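Local coordinates for protein copper-containing nitrite reductase (Thermus scotoductus, PDB 6HBE) that probably reduces nitrite to nitric oxide with electrons supplied by cytochrome c, working as a copper-containing homotrimer, at residues 403-408 with 412-417; 38-43 with 301-306. All coordinates share one frame; numbering follows the deposited sequence.

Interaction 1 of 2, residues 403-408 with 412-417; sequences FVTPKL and ERYRIT
Segments 403-408 and 412-417 run antiparallel, 169° apart end to end, and close together from F403 opposite I416 to L408 opposite E412, where the CA atoms are 5.4 Å apart. No hydrogen bond joins them; side chains fill the space. The centrepiece is Y414, whose ring receives P406 in a CH-pi contact: P406 CD sits over the face, 3.5 Å from the ring centroid and 15° off its normal. The methyl of T405 comes in obliquely at a neighbouring part of the ring, CG2 lying 3.6 Å from Y414 CD2. With CG anti to the backbone N (chi1 -173°), Y414 reaches across to both. Further along, I416 sends CD1 to an off-centre CH-pi contact with the F403 ring, 4.1 Å from its centroid. At the other end L408 CD2 packs 4.1 Å from E412 CB, while E412 OE1 turns back to the amide of G409, just after L408.

This is the two-sheet cupredoxin plan of the plastocyanin/azurin-like domain. Strand 413-417 edges one sheet, bonded to strand 370-375 through Y414 and F373, whereas 403-408 bonds by backbone to V394 of strand 393-398, an edge of the other sheet, and to A392 and H390 in the loop before it. H390, the backbone partner of L408, is a copper ligand, which places this margin of the domain beside the metal site. T405 OG1 donates to P406 O at 2.8 Å and accepts from A392 N of the same chain. On the outer side of the strand, R413 forms salt bridges with E372 and with E322 of the second subunit. With the T405 hydroxyl, the E412 carboxylate and the R413 guanidinium bonded elsewhere, the two segments meet through apolar and CH-pi contacts alone.

Interaction 2 of 2, residues 38-43 with 301-306; sequences GVYLRG and KEIPAS
Y40 presses the hydroxyl end of its ring against the P304 ring, with OH 3.1 Å from P304 CG and CZ 3.5 Å from P304 CD, a tight oblique fit. Nearer the root of the ring, Y40 CD1 meets the CG2 methyl of I303 at 4.0 Å. The other branch of I303 extends to R42: CD1 lies over one face of the guanidinium, off its middle, 3.6 Å from NH1. I303 divides its branches in this way because CG1 is anti to the carbonyl carbon (chi1 -68°) while CG2 is anti to the backbone N. Strand 39-46 belongs to a sheet of the N-terminal cupredoxin domain, between strands 21-36 and 309-311; Y40 is joined to the latter by backbone hydrogen bonds with R309 and V311. Segment 301-306 is part of the connection that leaves strand 277-282, in another sheet, and goes on to strand 309-311. In the plane of the Y40 ring, at its edge, a water bridges OH (3.1 Å) and S306 OG (2.6 Å). A leucine at Y40 lacks ring and hydroxyl, and would probably leave P304 poorly covered and the water held by S306 alone of the two segments. The ring also packs on I32 and E34 of strand 21-36.

The two contacts lie in different cupredoxin units, with centres 33 Å apart and nearest atoms about 20 Å apart, and share no strand or loop. Interaction 1 is a surface contact that is local in sequence, a loop lying beside the strand it soon leads into; interaction 2 is partly buried and brings together segments separated by 257 residues. Each relies on an aromatic ring meeting a proline, and neither has a direct hydrogen bond between its segments. Their polar parts differ: in interaction 1 R413 reaches E322 of the second subunit and E412 the adjacent backbone, whereas interaction 2 uses a bridging water and lays an arginine over an aliphatic methyl.

Interaction 1 of 2, residues 403-408 with 412-417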
loop_
_atom_site.group_PDB
_atom_site.type_symbol
_atom_site.label_atom_id
_atom_site.label_comp_id
_atom_site.label_asym_id
_atom_site.label_seq_id
_atom_site.Cartn_x
_atom_site.Cartn_y
_atom_site.Cartn_z
ATOM N N PHE C 403 14.364 28.349 -21.273
ATOM C CA PHE C 403 13.180 27.790 -21.931
ATOM C C PHE C 403 11.924 28.118 -21.146
ATOM O O PHE C 403 11.994 28.504 -19.958
ATOM C CB PHE C 403 13.327 26.276 -22.154
ATOM C CG PHE C 403 13.574 25.470 -20.877
ATOM C CD1 PHE C 403 12.502 25.042 -20.071
ATOM C CD2 PHE C 403 14.863 25.120 -20.496
ATOM C CE1 PHE C 403 12.730 24.313 -18.911
ATOM C CE2 PHE C 403 15.093 24.376 -19.334
ATOM C CZ PHE C 403 14.013 23.976 -18.541
ATOM N N VAL C 404 10.796 28.021 -21.847
ATOM C CA VAL C 404 9.470 28.119 -21.255
ATOM C C VAL C 404 8.594 27.122 -22.007
ATOM O O VAL C 404 8.573 27.131 -23.250
ATOM C CB VAL C 404 8.895 29.580 -21.229
ATOM C CG1 VAL C 404 8.708 30.179 -22.617
ATOM C CG2 VAL C 404 7.575 29.635 -20.460
ATOM N N THR C 405 7.907 26.221 -21.281
ATOM C CA THR C 405 7.054 25.238 -21.934
ATOM C C THR C 405 5.678 25.839 -21.924
ATOM O O THR C 405 5.400 26.721 -21.119
ATOM C CB THR C 405 7.004 23.855 -21.212
ATOM O OG1 THR C 405 6.195 23.966 -20.027
ATOM C CG2 THR C 405 8.393 23.379 -20.867
ATOM N N PRO C 406 4.798 25.365 -22.805
ATOM C CA PRO C 406 3.353 25.619 -22.610
ATOM C C PRO C 406 2.800 25.034 -21.291
ATOM O O PRO C 406 3.465 24.238 -20.634
ATOM C CB PRO C 406 2.684 24.921 -23.816
ATOM C CG PRO C 406 3.767 24.360 -24.670
ATOM C CD PRO C 406 5.078 24.506 -23.967
ATOM N N LYS C 407 1.589 25.425 -20.921
ATOM C CA LYS C 407 0.914 24.823 -19.768
ATOM C C LYS C 407 0.278 23.490 -20.220
ATOM O O LYS C 407 -0.517 23.448 -21.142
ATOM C CB LYS C 407 -0.105 25.782 -19.173
ATOM C CG LYS C 407 0.583 26.962 -18.475
ATOM C CD LYS C 407 -0.372 28.085 -18.152
ATOM C CE LYS C 407 0.370 29.303 -17.631
ATOM N NZ LYS C 407 -0.599 30.279 -17.063
ATOM N N LEU C 408 0.706 22.402 -19.604
ATOM C CA LEU C 408 0.335 21.041 -20.030
ATOM C C LEU C 408 -0.796 20.501 -19.150
ATOM O O LEU C 408 -0.720 20.582 -17.905
ATOM C CB LEU C 408 1.539 20.129 -19.915
ATOM C CG LEU C 408 2.792 20.519 -20.715
ATOM C CD1 LEU C 408 3.888 19.488 -20.482
ATOM C CD2 LEU C 408 2.480 20.634 -22.212
ATOM N N GLU C 412 -0.260 15.425 -21.556
ATOM C CA GLU C 412 0.325 16.279 -22.623
ATOM C C GLU C 412 1.815 16.352 -22.433
ATOM O O GLU C 412 2.317 16.169 -21.318
ATOM C CB GLU C 412 -0.307 17.668 -22.673
ATOM C CG GLU C 412 -1.774 17.596 -23.068
ATOM C CD GLU C 412 -2.463 18.943 -23.216
ATOM O OE1 GLU C 412 -2.015 19.949 -22.637
ATOM O OE2 GLU C 412 -3.513 18.983 -23.889
ATOM N N ARG C 413 2.537 16.601 -23.529
ATOM C CA ARG C 413 4.004 16.456 -23.570
ATOM C C ARG C 413 4.676 17.651 -24.269
ATOM O O ARG C 413 4.090 18.254 -25.158
ATOM C CB ARG C 413 4.408 15.172 -24.306
ATOM C CG ARG C 413 3.832 13.878 -23.720
ATOM C CD ARG C 413 3.991 12.651 -24.609
ATOM N NE ARG C 413 3.286 11.540 -23.970
ATOM C CZ ARG C 413 3.795 10.705 -23.061
ATOM N NH1 ARG C 413 5.077 10.754 -22.689
ATOM N NH2 ARG C 413 2.992 9.781 -22.531
ATOM N N TYR C 414 5.903 17.975 -23.879
ATOM C CA TYR C 414 6.678 19.029 -24.579
ATOM C C TYR C 414 8.153 18.668 -24.614
ATOM O O TYR C 414 8.738 18.395 -23.564
ATOM C CB TYR C 414 6.468 20.397 -23.925
ATOM C CG TYR C 414 7.106 21.555 -24.690
ATOM C CD1 TYR C 414 6.533 22.039 -25.869
ATOM C CD2 TYR C 414 8.268 22.162 -24.222
ATOM C CE1 TYR C 414 7.120 23.095 -26.563
ATOM C CE2 TYR C 414 8.857 23.216 -24.895
ATOM C CZ TYR C 414 8.282 23.671 -26.063
ATOM O OH TYR C 414 8.886 24.709 -26.712
ATOM N N ARG C 415 8.745 18.696 -25.822
ATOM C CA ARG C 415 10.143 18.336 -26.050
ATOM C C ARG C 415 11.075 19.552 -26.275
ATOM O O ARG C 415 10.689 20.565 -26.897
ATOM C CB ARG C 415 10.250 17.384 -27.234
ATOM C CG ARG C 415 9.784 15.978 -26.919
ATOM C CD ARG C 415 9.974 15.003 -28.057
ATOM N NE ARG C 415 9.411 13.680 -27.729
ATOM C CZ ARG C 415 9.600 12.568 -28.442
ATOM N NH1 ARG C 415 10.351 12.581 -29.548
ATOM N NH2 ARG C 415 9.032 11.423 -28.055
ATOM N N ILE C 416 12.280 19.434 -25.728
ATOM C CA ILE C 416 13.351 20.429 -25.853
ATOM C C ILE C 416 14.653 19.685 -26.110
ATOM O O ILE C 416 14.993 18.761 -25.378
ATOM C CB ILE C 416 13.529 21.250 -24.556
ATOM C CG1 ILE C 416 12.270 22.046 -24.249
ATOM C CG2 ILE C 416 14.736 22.175 -24.658
ATOM C CD1 ILE C 416 12.244 22.586 -22.827
ATOM N N THR C 417 15.384 20.090 -27.147
ATOM C CA THR C 417 16.698 19.514 -27.443
ATOM C C THR C 417 17.774 20.515 -27.017
ATOM O O THR C 417 17.725 21.683 -27.445
ATOM C CB THR C 417 16.823 19.215 -28.945
ATOM O OG1 THR C 417 15.744 18.361 -29.346
ATOM C CG2 THR C 417 18.160 18.532 -29.276
#

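Interaction 2 of 2, residues 38-43 with 301-306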
loop_
_atom_site.group_PDB
_atom_site.type_symbol
_atom_site.label_atom_id
_atom_site.label_comp_id
_atom_site.label_asym_id
_atom_site.label_seq_id
_atom_site.Cartn_x
_atom_site.Cartn_y
_atom_site.Cartn_z
ATOM N N GLY C 38 18.602 16.838 13.266
ATOM C CA GLY C 38 19.348 17.200 12.027
ATOM C C GLY C 38 18.582 16.983 10.697
ATOM O O GLY C 38 19.189 17.046 9.629
ATOM N N VAL C 39 17.278 16.713 10.760
ATOM C CA VAL C 39 16.462 16.398 9.552
ATOM C C VAL C 39 15.282 17.369 9.451
ATOM O O VAL C 39 14.403 17.389 10.319
ATOM C CB VAL C 39 15.935 14.946 9.569
ATOM C CG1 VAL C 39 15.087 14.654 8.317
ATOM C CG2 VAL C 39 17.108 13.973 9.648
ATOM N N TYR C 40 15.287 18.194 8.397
ATOM C CA TYR C 40 14.304 19.247 8.202
ATOM C C TYR C 40 13.407 18.980 7.009
ATOM O O TYR C 40 13.887 18.508 6.003
ATOM C CB TYR C 40 14.999 20.605 8.023
ATOM C CG TYR C 40 15.785 20.967 9.243
ATOM C CD1 TYR C 40 17.085 20.492 9.405
ATOM C CD2 TYR C 40 15.229 21.735 10.259
ATOM C CE1 TYR C 40 17.824 20.793 10.538
ATOM C CE2 TYR C 40 15.965 22.045 11.404
ATOM C CZ TYR C 40 17.272 21.570 11.516
ATOM O OH TYR C 40 18.039 21.842 12.628
ATOM N N LEU C 41 12.115 19.298 7.148
ATOM C CA LEU C 41 11.084 19.099 6.135
ATOM C C LEU C 41 10.439 20.430 5.755
ATOM O O LEU C 41 9.875 21.109 6.622
ATOM C CB LEU C 41 9.976 18.185 6.726
ATOM C CG LEU C 41 8.729 17.918 5.885
ATOM C CD1 LEU C 41 9.084 17.197 4.600
ATOM C CD2 LEU C 41 7.692 17.113 6.666
ATOM N N ARG C 42 10.472 20.780 4.473
ATOM C CA ARG C 42 9.769 21.974 3.962
ATOM C C ARG C 42 8.375 21.608 3.542
ATOM O O ARG C 42 8.174 20.575 2.906
ATOM C CB ARG C 42 10.476 22.569 2.739
ATOM C CG ARG C 42 11.890 23.074 2.988
ATOM C CD ARG C 42 12.303 24.072 1.914
ATOM N NE ARG C 42 13.741 24.012 1.732
ATOM C CZ ARG C 42 14.640 24.890 2.184
ATOM N NH1 ARG C 42 15.934 24.652 1.929
ATOM N NH2 ARG C 42 14.293 25.998 2.860
ATOM N N GLY C 43 7.421 22.479 3.853
ATOM C CA GLY C 43 6.035 22.287 3.467
ATOM C C GLY C 43 5.148 23.472 3.774
ATOM O O GLY C 43 5.590 24.612 3.746
ATOM N N LYS C 301 13.133 29.072 11.016
ATOM C CA LYS C 301 13.191 30.052 9.914
ATOM C C LYS C 301 14.322 29.817 8.949
ATOM O O LYS C 301 14.172 30.052 7.749
ATOM C CB LYS C 301 13.266 31.465 10.483
ATOM C CG LYS C 301 12.060 31.802 11.351
ATOM C CD LYS C 301 10.890 32.416 10.569
ATOM C CE LYS C 301 10.206 31.484 9.589
ATOM N NZ LYS C 301 8.850 31.985 9.238
ATOM N N GLU C 302 15.445 29.347 9.470
ATOM C CA GLU C 302 16.577 28.945 8.662
ATOM C C GLU C 302 16.916 27.504 8.995
ATOM O O GLU C 302 16.621 27.005 10.089
ATOM C CB GLU C 302 17.804 29.825 8.954
ATOM C CG GLU C 302 17.528 31.322 9.011
ATOM C CD GLU C 302 18.773 32.161 8.792
ATOM O OE1 GLU C 302 19.469 32.499 9.771
ATOM O OE2 GLU C 302 19.059 32.473 7.620
ATOM N N ILE C 303 17.554 26.843 8.041
ATOM C CA ILE C 303 18.093 25.518 8.262
ATOM C C ILE C 303 19.558 25.714 8.649
ATOM O O ILE C 303 20.293 26.390 7.940
ATOM C CB ILE C 303 17.925 24.635 7.005
ATOM C CG1 ILE C 303 16.422 24.359 6.793
ATOM C CG2 ILE C 303 18.717 23.339 7.148
ATOM C CD1 ILE C 303 16.058 23.800 5.448
ATOM N N PRO C 304 19.983 25.142 9.777
ATOM C CA PRO C 304 21.369 25.301 10.179
ATOM C C PRO C 304 22.362 24.530 9.325
ATOM O O PRO C 304 21.999 23.606 8.587
ATOM C CB PRO C 304 21.380 24.796 11.623
ATOM C CG PRO C 304 20.220 23.891 11.727
ATOM C CD PRO C 304 19.182 24.470 10.816
ATOM N N ALA C 305 23.625 24.932 9.433
ATOM C CA ALA C 305 24.727 24.275 8.731
ATOM C C ALA C 305 25.004 22.881 9.299
ATOM O O ALA C 305 25.628 22.065 8.629
ATOM C CB ALA C 305 25.989 25.132 8.801
ATOM N N SER C 306 24.556 22.624 10.529
ATOM C CA SER C 306 24.583 21.277 11.115
ATOM C C SER C 306 23.607 20.238 10.488
ATOM O O SER C 306 23.744 19.058 10.768
ATOM C CB SER C 306 24.343 21.348 12.628
ATOM O OG SER C 306 23.016 21.739 12.949
HETATM O O HOH W 1 20.742 20.417 12.770
#